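Local coordinates for malonate decarboxylase subunit alpha (PDB 6MPR), which probably serves as the acyl-carrier-protein transferase of bacterial malonate decarboxylase, exchanging a carrier-bound acetyl group for malonyl, at residues A[255-260]-A[472-477]; A[271-276]-A[431-436]; A[410-415]-A[419-424]; A[443-448]-A[499-504]; A[525-528]-A[533-536]. All blocks are in the same frame, centred on the assembly; numbering follows the deposited sequence. Where two conformers were deposited one is given.

Contacts 1 and 2 are buried and share one mixed sheet: each sets a helix on it, through the neighbouring strands 474-477 and 429-433, whose backbones pair with one another. Contact 4 is also largely buried, but joins two loops beyond these strands; Thr444 bonds back to Glu435 of contact 2 and Thr477 of contact 1 bonds to Val500. Contact 3 lies at the surface and against the second subunit, whose Arg448, from contact 4, bonds to Thr419; contact 5 is a partly buried loop near the edge strand 524-525. Chemistry follows place: aliphatic, sulfur and ring contacts inside, against guanidinium groups and bridging waters in contacts 3 and 5.

Contact 1 of 5, residues A[255-260]-A[472-477]; sequences RGIYEK and VTHLLT
Ile257 pushes its branched side chain against His474, and every carbon beyond its CB finds something there. CB points at strand 474-477, so the three atoms after it spread over the histidine. CG2 stands over one face of the imidazole, 4.2 Å from the ring centroid and only 12° off the normal, a CH-pi contact almost central on the ring. CG1, placed beside the backbone N by a chi1 of -52°, approaches His474 CD2 at 4.0 Å. The chain then runs on extended, and CD1 lies 4.0 Å from His474 CB. CD1 also meets Leu476 CD2 at 4.4 Å, in one of the two conformers modelled for that leucine. Helix 244-261 here covers a mixed beta sheet, in which strand 474-477 lies beside strand 429-433. Branching at CB suits this helix-sheet interface: one arm covers the ring while the other runs on to Leu476, and Ile257 also touches Val431 and Ile481. A wider pi-type turn at 255-259 carries the isoleucine. The imidazole suits its place for a different reason: it offers an apolar face to the helix while its rim stays polar. His474 ND1 and Thr473 OG1 share a hydrogen bond of 2.8 Å in the plane of the ring, which should restrain its rotation, and the rings of His261, Tyr483 and Tyr485 meet it as well.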
# COMPACT_ATOMS: atom_id res chain seq x y z
N ARG A 255 22.05 18.25 -8.48
CA ARG A 255 21.85 19.61 -8.96
C ARG A 255 20.62 19.70 -9.86
O ARG A 255 19.77 20.58 -9.69
CB ARG A 255 23.12 20.04 -9.70
CG ARG A 255 23.10 21.42 -10.27
CD ARG A 255 23.52 22.46 -9.25
NE ARG A 255 23.63 23.77 -9.86
CZ ARG A 255 23.59 24.91 -9.18
NH1 ARG A 255 23.43 24.91 -7.87
NH2 ARG A 255 23.71 26.07 -9.83
N GLY A 256 20.50 18.78 -10.82
CA GLY A 256 19.46 18.86 -11.82
C GLY A 256 18.12 18.25 -11.47
O GLY A 256 17.16 18.44 -12.21
N ILE A 257 18.04 17.49 -10.37
CA ILE A 257 16.77 16.88 -9.96
C ILE A 257 16.43 17.22 -8.50
O ILE A 257 15.38 17.81 -8.22
CB ILE A 257 16.79 15.36 -10.17
CG1 ILE A 257 17.21 15.00 -11.61
CG2 ILE A 257 15.40 14.78 -9.88
CD1 ILE A 257 17.20 13.50 -11.92
N TYR A 258 17.30 16.83 -7.57
CA TYR A 258 16.97 16.99 -6.15
C TYR A 258 16.87 18.46 -5.78
O TYR A 258 15.88 18.90 -5.18
CB TYR A 258 18.01 16.31 -5.25
CG TYR A 258 18.11 14.80 -5.34
CD1 TYR A 258 17.29 14.06 -6.20
CD2 TYR A 258 19.03 14.11 -4.56
CE1 TYR A 258 17.41 12.67 -6.27
CE2 TYR A 258 19.14 12.74 -4.62
CZ TYR A 258 18.34 12.03 -5.48
OH TYR A 258 18.49 10.67 -5.52
N GLU A 259 17.90 19.24 -6.13
CA GLU A 259 17.86 20.67 -5.87
C GLU A 259 16.77 21.35 -6.70
O GLU A 259 16.01 22.18 -6.18
CB GLU A 259 19.22 21.29 -6.20
CG GLU A 259 19.30 22.76 -5.79
CD GLU A 259 20.64 23.41 -6.11
OE1 GLU A 259 21.52 22.75 -6.72
OE2 GLU A 259 20.80 24.59 -5.75
N LYS A 260 16.68 21.00 -7.98
CA LYS A 260 15.76 21.68 -8.89
C LYS A 260 14.32 21.61 -8.39
O LYS A 260 13.58 22.60 -8.47
CB LYS A 260 15.86 21.07 -10.29
CG LYS A 260 14.89 21.70 -11.31
CD LYS A 260 15.04 21.06 -12.69
CE LYS A 260 14.01 21.63 -13.67
NZ LYS A 260 14.33 23.03 -14.07
N VAL A 472 7.87 7.65 -16.13
CA VAL A 472 9.19 8.24 -15.95
C VAL A 472 9.07 9.75 -16.07
O VAL A 472 8.63 10.26 -17.11
CB VAL A 472 10.19 7.69 -16.97
CG1 VAL A 472 11.57 8.36 -16.79
CG2 VAL A 472 10.28 6.16 -16.88
N THR A 473 9.47 10.47 -15.02
CA THR A 473 9.54 11.93 -15.10
C THR A 473 10.93 12.43 -15.52
O THR A 473 11.04 13.50 -16.12
CB THR A 473 9.16 12.56 -13.76
OG1 THR A 473 10.04 12.10 -12.72
CG2 THR A 473 7.72 12.22 -13.40
N HIS A 474 11.98 11.66 -15.23
CA HIS A 474 13.35 12.08 -15.50
C HIS A 474 14.16 10.90 -16.02
O HIS A 474 14.19 9.85 -15.37
CB HIS A 474 14.04 12.61 -14.23
CG HIS A 474 13.42 13.84 -13.66
ND1 HIS A 474 12.22 13.82 -12.97
CD2 HIS A 474 13.82 15.14 -13.67
CE1 HIS A 474 11.93 15.05 -12.56
NE2 HIS A 474 12.88 15.86 -12.98
N LEU A 475 14.86 11.09 -17.14
CA LEU A 475 15.86 10.14 -17.64
C LEU A 475 17.25 10.74 -17.46
O LEU A 475 17.54 11.79 -18.04
CB LEU A 475 15.62 9.80 -19.11
CG LEU A 475 16.62 8.82 -19.76
CD1 LEU A 475 16.62 7.46 -19.03
CD2 LEU A 475 16.27 8.64 -21.22
N LEU A 476 18.11 10.07 -16.70
CA LEU A 476 19.44 10.58 -16.36
C LEU A 476 20.49 9.58 -16.83
O LEU A 476 20.50 8.43 -16.36
CB LEU A 476 19.55 10.81 -14.86
CG LEU A 476 20.94 10.99 -14.28
CD1 LEU A 476 21.63 12.16 -14.95
CD2 LEU A 476 20.84 11.19 -12.77
N THR A 477 21.36 10.01 -17.74
CA THR A 477 22.48 9.19 -18.22
C THR A 477 23.78 9.94 -18.00
O THR A 477 23.79 11.08 -17.51
CB THR A 477 22.35 8.84 -19.71
OG1 THR A 477 22.68 10.00 -20.50
CG2 THR A 477 20.95 8.37 -20.06

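Contact 2 of 5, residues A[271-276]-A[431-436]; sequences GFNTAA and VQMVET
Asn273 and Met433 pass alongside each other, pointing in opposite directions, and nearly all of the contact is theirs. The van der Waals part of the contact is made by the methionine. With CG anti to the backbone N (chi1 173°) and the chain extended beyond it, Met433 reaches from strand 429-433 across to helix 272-287. Its SD comes to 3.8 Å from Asn273 CB, and its CE ends 3.7 Å from the backbone O of Asn273. Thr274 adds a looser touch, its CG2 being 4.5 Å from Met433 SD; its hydroxyl is turned to another task, a hydrogen bond to Gly269 O just before the helix.

Polar atoms also come close. Asn273 ND2 lies 3.2 Å from Met433 O and 3.6 Å from Met433 CG, so the amide rests on the methylene chain as well as near the carbonyl. This holds for one of two conformers modelled for the asparagine. In it OD1 is 3.5 Å from Gly271 CA, a closeness eased by the lack of a side chain on Gly271, the N-cap residue.

Backbone bonds set the frame. Ala275 N donates to Gly271 O at 2.8 Å, starting the helix that follows strand 265-268 in a beta-alpha-beta crossover of the mixed sheet.

A long, unbranched thioether suits this span, since it is flexible enough to follow the outline of the asparagine. Much of the cohesion is thus van der Waals packing of the thioether chain, which depends little on exact direction.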
# COMPACT_ATOMS: atom_id res chain seq x y z
N GLY A 271 22.72 0.71 -6.08
CA GLY A 271 23.67 0.57 -7.18
C GLY A 271 24.79 1.57 -7.00
O GLY A 271 24.75 2.43 -6.11
N PHE A 272 25.81 1.46 -7.86
CA PHE A 272 26.92 2.39 -7.74
C PHE A 272 26.50 3.81 -8.10
O PHE A 272 27.04 4.77 -7.56
CB PHE A 272 28.10 1.95 -8.62
CG PHE A 272 28.76 0.68 -8.16
CD1 PHE A 272 29.34 0.60 -6.90
CD2 PHE A 272 28.81 -0.44 -8.98
CE1 PHE A 272 29.96 -0.56 -6.47
CE2 PHE A 272 29.42 -1.60 -8.56
CZ PHE A 272 29.99 -1.67 -7.30
N ASN A 273 25.52 3.95 -9.00
CA ASN A 273 25.01 5.27 -9.35
C ASN A 273 24.41 5.96 -8.13
O ASN A 273 24.69 7.14 -7.87
CB ASN A 273 23.97 5.14 -10.47
CG ASN A 273 22.88 4.14 -10.15
OD1 ASN A 273 23.10 3.14 -9.45
ND2 ASN A 273 21.68 4.39 -10.67
N THR A 274 23.59 5.25 -7.37
CA THR A 274 22.95 5.91 -6.23
C THR A 274 23.86 5.93 -5.00
O THR A 274 23.72 6.82 -4.15
CB THR A 274 21.61 5.24 -5.90
OG1 THR A 274 21.78 3.82 -5.76
CG2 THR A 274 20.59 5.53 -7.00
N ALA A 275 24.80 4.98 -4.90
CA ALA A 275 25.78 5.05 -3.82
C ALA A 275 26.63 6.31 -3.94
O ALA A 275 26.94 6.97 -2.93
CB ALA A 275 26.67 3.80 -3.83
N ALA A 276 27.02 6.66 -5.17
CA ALA A 276 27.75 7.90 -5.40
C ALA A 276 26.95 9.11 -4.94
O ALA A 276 27.52 10.05 -4.36
CB ALA A 276 28.13 8.03 -6.89
N VAL A 431 12.76 8.51 -11.53
CA VAL A 431 13.98 8.77 -12.28
C VAL A 431 14.59 7.45 -12.70
O VAL A 431 14.86 6.58 -11.86
CB VAL A 431 14.99 9.58 -11.44
CG1 VAL A 431 16.22 9.95 -12.30
CG2 VAL A 431 14.33 10.80 -10.82
N GLN A 432 14.85 7.31 -14.00
CA GLN A 432 15.69 6.22 -14.51
C GLN A 432 17.10 6.77 -14.70
O GLN A 432 17.34 7.59 -15.60
CB GLN A 432 15.15 5.66 -15.82
CG GLN A 432 14.08 4.62 -15.63
CD GLN A 432 14.63 3.28 -15.15
OE1 GLN A 432 13.88 2.34 -14.90
NE2 GLN A 432 15.95 3.18 -15.02
N MET A 433 18.04 6.30 -13.88
CA MET A 433 19.42 6.77 -13.86
C MET A 433 20.28 5.61 -14.35
O MET A 433 20.53 4.66 -13.61
CB MET A 433 19.83 7.22 -12.46
CG MET A 433 21.28 7.58 -12.30
SD MET A 433 21.57 8.06 -10.58
CE MET A 433 23.12 8.89 -10.73
N VAL A 434 20.74 5.70 -15.60
CA VAL A 434 21.28 4.56 -16.32
C VAL A 434 22.39 5.04 -17.25
O VAL A 434 22.26 6.09 -17.88
CB VAL A 434 20.08 3.88 -17.03
CG1 VAL A 434 20.05 4.17 -18.51
CG2 VAL A 434 19.97 2.38 -16.66
N GLU A 435 23.50 4.30 -17.32
CA GLU A 435 24.50 4.60 -18.33
C GLU A 435 24.02 4.09 -19.69
O GLU A 435 23.16 3.21 -19.79
CB GLU A 435 25.86 3.99 -17.99
CG GLU A 435 26.44 4.44 -16.65
CD GLU A 435 27.62 3.59 -16.19
OE1 GLU A 435 28.63 3.52 -16.93
OE2 GLU A 435 27.52 2.98 -15.11
N THR A 436 24.56 4.69 -20.75
CA THR A 436 24.04 4.37 -22.08
C THR A 436 24.40 2.95 -22.51
O THR A 436 23.68 2.34 -23.30
CB THR A 436 24.52 5.40 -23.10
OG1 THR A 436 25.95 5.46 -23.14
CG2 THR A 436 23.95 6.77 -22.73

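Contact 3 of 5, residues A[410-415]-A[419-424]; sequences DMRLQG and TETYLA
Arg412 and Thr421 cross at about a right angle, so that the threonine methyl meets the flat end of the arginine squarely. Thr421 CG2 stands over the centre of one face of the guanidinium, 3.7 Å from Arg412 CZ. The arginine side chain starts out extended, CG anti to the backbone N (chi1 179°), and then bends at chi3. Its stem runs alongside Ala424: CG is 3.6 Å from Ala424 CB, and the smallness of alanine lets the methylenes come in this close. Leu413 adds a second aliphatic touch, its CB lying 4.2 Å from the same Ala424 CB.

The geometry belongs to a short helix, 418-423, and the loop leading into it, which folds back so that Leu413 faces the residue just after the helix. Asn417 OD1 accepts from Glu420 N at the helix start. Threonine suits position 421 because a single branched carbon holds both a methyl for the guanidinium face and a hydroxyl for polar partners. This corner of the chain lies against the second subunit, where Tyr422 packs on Pro461. Thr421 O is 3.0 Å from Arg412 NH1, yet the angle is too poor for a hydrogen bond; the bond NH1 does make is to Pro461 O of the second subunit.

Beside the guanidinium, water 1 joins the two segments. It gives one proton to Leu413 O at 3.0 Å and the other to Thr421 OG1 at 2.6 Å. The hydroxyl itself bonds to Asn417 O, one turn back along the helix.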
# COMPACT_ATOMS: atom_id res chain seq x y z
N ASP A 410 5.55 20.35 -8.34
CA ASP A 410 6.38 20.85 -9.43
C ASP A 410 6.18 20.06 -10.71
O ASP A 410 6.54 20.55 -11.79
CB ASP A 410 7.86 20.82 -9.01
CG ASP A 410 8.66 21.98 -9.58
OD1 ASP A 410 8.06 23.03 -9.92
OD2 ASP A 410 9.90 21.83 -9.69
N MET A 411 5.60 18.87 -10.62
CA MET A 411 5.29 18.05 -11.78
C MET A 411 3.95 18.40 -12.43
O MET A 411 3.66 17.89 -13.52
CB MET A 411 5.29 16.57 -11.39
CG MET A 411 6.62 16.03 -10.86
SD MET A 411 7.98 16.04 -12.07
CE MET A 411 8.82 17.52 -11.54
N ARG A 412 3.14 19.24 -11.79
CA ARG A 412 1.81 19.55 -12.30
C ARG A 412 1.87 20.44 -13.54
O ARG A 412 2.75 21.29 -13.69
CB ARG A 412 0.97 20.24 -11.22
CG ARG A 412 -0.43 20.63 -11.68
CD ARG A 412 -1.32 21.11 -10.55
NE ARG A 412 -0.83 22.31 -9.87
CZ ARG A 412 -1.52 22.97 -8.94
NH1 ARG A 412 -2.75 22.57 -8.60
NH2 ARG A 412 -1.00 24.04 -8.36
N LEU A 413 0.91 20.22 -14.44
CA LEU A 413 0.67 21.05 -15.63
C LEU A 413 0.82 22.54 -15.33
O LEU A 413 0.25 23.06 -14.37
CB LEU A 413 -0.74 20.76 -16.14
CG LEU A 413 -1.27 21.51 -17.36
CD1 LEU A 413 -0.81 20.85 -18.65
CD2 LEU A 413 -2.80 21.62 -17.31
N GLN A 414 1.57 23.23 -16.19
CA GLN A 414 1.76 24.67 -16.08
C GLN A 414 1.17 25.37 -17.30
O GLN A 414 0.93 24.75 -18.34
CB GLN A 414 3.24 25.03 -15.95
CG GLN A 414 3.87 24.62 -14.63
CD GLN A 414 5.28 25.15 -14.49
OE1 GLN A 414 6.26 24.41 -14.64
NE2 GLN A 414 5.40 26.45 -14.23
N GLY A 415 0.95 26.68 -17.16
CA GLY A 415 0.45 27.50 -18.24
C GLY A 415 -1.05 27.48 -18.45
O GLY A 415 -1.55 28.17 -19.35
N THR A 419 -8.78 27.69 -13.21
CA THR A 419 -9.68 26.56 -13.05
C THR A 419 -9.00 25.24 -13.41
O THR A 419 -9.04 24.28 -12.63
CB THR A 419 -10.93 26.78 -13.91
OG1 THR A 419 -11.65 27.92 -13.41
CG2 THR A 419 -11.83 25.56 -13.89
N GLU A 420 -8.40 25.17 -14.60
CA GLU A 420 -7.78 23.93 -15.04
C GLU A 420 -6.57 23.57 -14.18
O GLU A 420 -6.28 22.39 -13.98
CB GLU A 420 -7.40 24.05 -16.51
CG GLU A 420 -8.61 24.28 -17.41
CD GLU A 420 -9.71 23.24 -17.19
OE1 GLU A 420 -9.40 22.03 -17.24
OE2 GLU A 420 -10.88 23.62 -16.95
N THR A 421 -5.87 24.57 -13.64
CA THR A 421 -4.76 24.28 -12.74
C THR A 421 -5.24 23.64 -11.45
O THR A 421 -4.60 22.72 -10.93
CB THR A 421 -3.97 25.56 -12.46
OG1 THR A 421 -3.46 26.08 -13.69
CG2 THR A 421 -2.80 25.29 -11.53
N TYR A 422 -6.39 24.09 -10.94
CA TYR A 422 -6.95 23.48 -9.74
C TYR A 422 -7.43 22.05 -10.00
O TYR A 422 -7.44 21.23 -9.07
CB TYR A 422 -8.09 24.34 -9.19
CG TYR A 422 -7.63 25.45 -8.28
CD1 TYR A 422 -7.06 25.16 -7.05
CD2 TYR A 422 -7.79 26.78 -8.63
CE1 TYR A 422 -6.63 26.17 -6.20
CE2 TYR A 422 -7.37 27.80 -7.78
CZ TYR A 422 -6.79 27.48 -6.58
OH TYR A 422 -6.37 28.48 -5.73
N LEU A 423 -7.79 21.73 -11.24
CA LEU A 423 -8.21 20.38 -11.60
C LEU A 423 -7.05 19.48 -12.02
O LEU A 423 -7.24 18.27 -12.18
CB LEU A 423 -9.25 20.42 -12.74
CG LEU A 423 -10.54 21.20 -12.46
CD1 LEU A 423 -11.40 21.37 -13.73
CD2 LEU A 423 -11.34 20.50 -11.37
N ALA A 424 -5.86 20.04 -12.22
CA ALA A 424 -4.69 19.23 -12.50
C ALA A 424 -4.11 18.70 -11.19
O ALA A 424 -4.43 19.18 -10.10
CB ALA A 424 -3.65 20.03 -13.27
O HOH W 1 -1.10 25.69 -14.83

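Contact 4 of 5, residues A[443-448]-A[499-504]; sequences PTFVDR and AVAGVT
A type II' beta turn, Ala501 to Thr504, links helix 490-499 to helix 505-508, and both its end residues press on Phe445 in the loop after strand 429-433. Ala501 CB lies over one face of the phenylalanine ring, offset toward the rim. It is 4.2 Å from the ring centroid and 24° off the normal, a CH-pi contact, with Phe445 CD2 its nearest ring atom at 3.9 Å. A small methyl suits this position because the turn can then sit close to the ring, which also meets Leu475 and Thr477 of strand 474-477. Gly502, the first corner of the turn, takes the positive phi (64°) usual there.

Thr504 does several jobs. Its methyl, CG2, packs 3.9 Å from Pro443 CB, an aliphatic carbon of the rigid proline ring. As N-cap of helix 505-508 it also receives Gly507 N on its hydroxyl oxygen. That hydroxyl is placed between the backbone N and the carbonyl carbon (chi1 65°), which brings it back toward Ala501. From there OG1 donates to Ala501 O at 2.8 Å, while lying 3.6 Å from Phe445 CB.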
# COMPACT_ATOMS: atom_id res chain seq x y z
N PRO A 443 23.99 -2.25 -25.24
CA PRO A 443 23.32 -0.95 -25.10
C PRO A 443 22.16 -1.01 -24.13
O PRO A 443 21.42 -1.99 -24.07
CB PRO A 443 22.84 -0.64 -26.53
CG PRO A 443 22.83 -1.95 -27.22
CD PRO A 443 23.93 -2.76 -26.62
N THR A 444 22.01 0.07 -23.35
CA THR A 444 20.83 0.20 -22.52
C THR A 444 19.62 0.58 -23.35
O THR A 444 18.52 0.03 -23.16
CB THR A 444 21.06 1.25 -21.44
OG1 THR A 444 22.19 0.88 -20.65
CG2 THR A 444 19.83 1.37 -20.57
N PHE A 445 19.81 1.49 -24.28
CA PHE A 445 18.72 1.99 -25.11
C PHE A 445 18.61 1.12 -26.35
O PHE A 445 19.58 0.96 -27.10
CB PHE A 445 18.96 3.47 -25.42
CG PHE A 445 18.90 4.33 -24.20
CD1 PHE A 445 17.68 4.72 -23.68
CD2 PHE A 445 20.06 4.68 -23.53
CE1 PHE A 445 17.61 5.49 -22.53
CE2 PHE A 445 20.00 5.44 -22.37
CZ PHE A 445 18.77 5.85 -21.88
N VAL A 446 17.43 0.52 -26.54
CA VAL A 446 17.16 -0.44 -27.60
C VAL A 446 15.87 -0.07 -28.30
O VAL A 446 14.95 0.49 -27.70
CB VAL A 446 17.05 -1.88 -27.06
CG1 VAL A 446 18.38 -2.34 -26.48
CG2 VAL A 446 15.92 -1.98 -26.03
N ASP A 447 15.79 -0.41 -29.60
CA ASP A 447 14.55 -0.20 -30.33
C ASP A 447 13.42 -1.08 -29.82
O ASP A 447 12.25 -0.68 -29.83
CB ASP A 447 14.77 -0.46 -31.82
CG ASP A 447 15.65 0.58 -32.49
OD1 ASP A 447 15.62 1.76 -32.05
OD2 ASP A 447 16.37 0.23 -33.45
N ARG A 448 13.74 -2.29 -29.35
CA ARG A 448 12.74 -3.25 -28.92
C ARG A 448 13.22 -3.94 -27.65
O ARG A 448 14.31 -4.53 -27.64
CB ARG A 448 12.47 -4.29 -30.02
CG ARG A 448 11.52 -5.42 -29.66
CD ARG A 448 11.58 -6.51 -30.72
NE ARG A 448 10.66 -7.62 -30.45
CZ ARG A 448 9.39 -7.62 -30.83
NH1 ARG A 448 8.89 -6.58 -31.48
NH2 ARG A 448 8.61 -8.67 -30.54
N ALA A 499 18.47 12.45 -27.15
CA ALA A 499 19.52 13.44 -26.86
C ALA A 499 20.49 12.99 -25.77
O ALA A 499 21.64 13.46 -25.74
CB ALA A 499 18.88 14.77 -26.46
N VAL A 500 20.07 12.12 -24.86
CA VAL A 500 20.93 11.66 -23.78
C VAL A 500 21.28 10.18 -23.93
O VAL A 500 21.76 9.57 -22.99
CB VAL A 500 20.31 11.96 -22.40
CG1 VAL A 500 20.01 13.44 -22.26
CG2 VAL A 500 19.04 11.13 -22.17
N ALA A 501 21.09 9.60 -25.11
CA ALA A 501 21.31 8.17 -25.28
C ALA A 501 22.67 7.82 -25.88
O ALA A 501 22.90 6.66 -26.21
CB ALA A 501 20.18 7.58 -26.12
N GLY A 502 23.58 8.79 -26.01
CA GLY A 502 24.94 8.46 -26.43
C GLY A 502 24.99 7.88 -27.84
O GLY A 502 24.30 8.34 -28.75
N VAL A 503 25.83 6.86 -28.02
CA VAL A 503 26.01 6.26 -29.35
C VAL A 503 25.29 4.90 -29.45
O VAL A 503 25.63 4.10 -30.32
CB VAL A 503 27.49 6.14 -29.75
CG1 VAL A 503 28.13 7.52 -29.82
CG2 VAL A 503 28.25 5.25 -28.78
N THR A 504 24.30 4.65 -28.58
CA THR A 504 23.35 3.58 -28.85
C THR A 504 22.60 3.88 -30.16
O THR A 504 22.74 4.95 -30.74
CB THR A 504 22.33 3.45 -27.72
OG1 THR A 504 21.54 4.65 -27.65
CG2 THR A 504 23.02 3.23 -26.39

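Contact 5 of 5, residues A[525-528]-A[533-536]; sequences VFPE and RRTD
Pro527 and Arg534 make the van der Waals part of this contact, the CG-CD side of the proline ring meeting the guanidinium obliquely. Pro527 CG sits over one face of the guanidinium, offset toward its rim, 3.8 Å from Arg534 CZ. CD follows at 3.9 Å from Arg534 NH1. The arginine reaches this far because its chain is extended from CG to NE; a compact ring such as proline, already rigid, can present its methylenes to that face with little freedom left to lose.

The segments span the end of strand 524-525, the outermost strand on this side of the mixed sheet, and the loop after it, which packs against helix 244-261. Pro527 touches Met252 of that helix and Arg534 touches Leu248. A short 3-10 turn, 534-536, is held by Asp536 N donating to Arg533 O at 2.9 Å.

The ionic part is weaker. Glu528 OE2 and Arg534 NH2 form a long salt bridge of 4.0 Å, their carboxylate and guanidinium planes 77° apart. Glu528 turns its acid toward the arginine through a bend at chi2 (-104°).

Water supplies the shorter link. Water 2, lying in the guanidinium plane at its edge, accepts from Arg534 NH2 at 2.7 Å and donates to Glu528 OE2 at 2.8 Å. The other terminal nitrogen, NH1, bonds to Glu478 O.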
# COMPACT_ATOMS: atom_id res chain seq x y z
N VAL A 525 19.34 18.81 -20.26
CA VAL A 525 20.53 19.45 -19.72
C VAL A 525 21.71 18.51 -19.86
O VAL A 525 21.65 17.34 -19.46
CB VAL A 525 20.35 19.90 -18.25
CG1 VAL A 525 19.38 21.05 -18.16
CG2 VAL A 525 19.89 18.74 -17.38
N PHE A 526 22.79 19.02 -20.45
CA PHE A 526 24.11 18.41 -20.41
C PHE A 526 24.83 18.87 -19.15
O PHE A 526 24.40 19.83 -18.50
CB PHE A 526 24.90 18.83 -21.65
CG PHE A 526 24.44 18.18 -22.94
CD1 PHE A 526 23.42 17.24 -22.95
CD2 PHE A 526 25.07 18.49 -24.15
CE1 PHE A 526 23.00 16.64 -24.14
CE2 PHE A 526 24.66 17.90 -25.34
CZ PHE A 526 23.63 16.96 -25.33
N PRO A 527 25.92 18.21 -18.75
CA PRO A 527 26.64 18.67 -17.55
C PRO A 527 26.95 20.16 -17.55
O PRO A 527 26.80 20.83 -16.52
CB PRO A 527 27.92 17.82 -17.57
CG PRO A 527 27.49 16.56 -18.25
CD PRO A 527 26.50 16.96 -19.29
N GLU A 528 27.34 20.72 -18.70
CA GLU A 528 27.68 22.14 -18.75
C GLU A 528 26.49 23.03 -18.41
O GLU A 528 26.67 24.09 -17.80
CB GLU A 528 28.24 22.51 -20.13
CG GLU A 528 27.55 21.81 -21.28
CD GLU A 528 28.38 20.69 -21.88
OE1 GLU A 528 28.96 20.90 -22.96
OE2 GLU A 528 28.47 19.60 -21.25
N ARG A 533 31.62 20.63 -14.74
CA ARG A 533 32.70 20.18 -15.60
C ARG A 533 32.95 18.70 -15.36
O ARG A 533 33.03 18.26 -14.20
CB ARG A 533 33.98 20.99 -15.33
N ARG A 534 33.05 17.93 -16.44
CA ARG A 534 33.29 16.50 -16.31
C ARG A 534 34.58 16.21 -15.54
O ARG A 534 34.68 15.17 -14.88
CB ARG A 534 33.35 15.85 -17.69
CG ARG A 534 32.01 15.78 -18.38
CD ARG A 534 32.08 14.89 -19.62
NE ARG A 534 30.81 14.24 -19.89
CZ ARG A 534 29.86 14.75 -20.66
NH1 ARG A 534 28.72 14.09 -20.85
NH2 ARG A 534 30.05 15.93 -21.23
N THR A 535 35.56 17.11 -15.59
CA THR A 535 36.79 16.91 -14.84
C THR A 535 36.63 17.13 -13.34
O THR A 535 37.54 16.78 -12.58
CB THR A 535 37.89 17.83 -15.37
OG1 THR A 535 37.58 19.19 -15.05
CG2 THR A 535 38.01 17.69 -16.87
N ASP A 536 35.53 17.72 -12.89
CA ASP A 536 35.28 17.82 -11.46
C ASP A 536 34.64 16.57 -10.88
O ASP A 536 34.59 16.42 -9.66
CB ASP A 536 34.40 19.04 -11.17
CG ASP A 536 35.11 20.35 -11.46
OD1 ASP A 536 36.35 20.39 -11.31
OD2 ASP A 536 34.44 21.33 -11.84
O HOH W 2 28.26 17.25 -22.72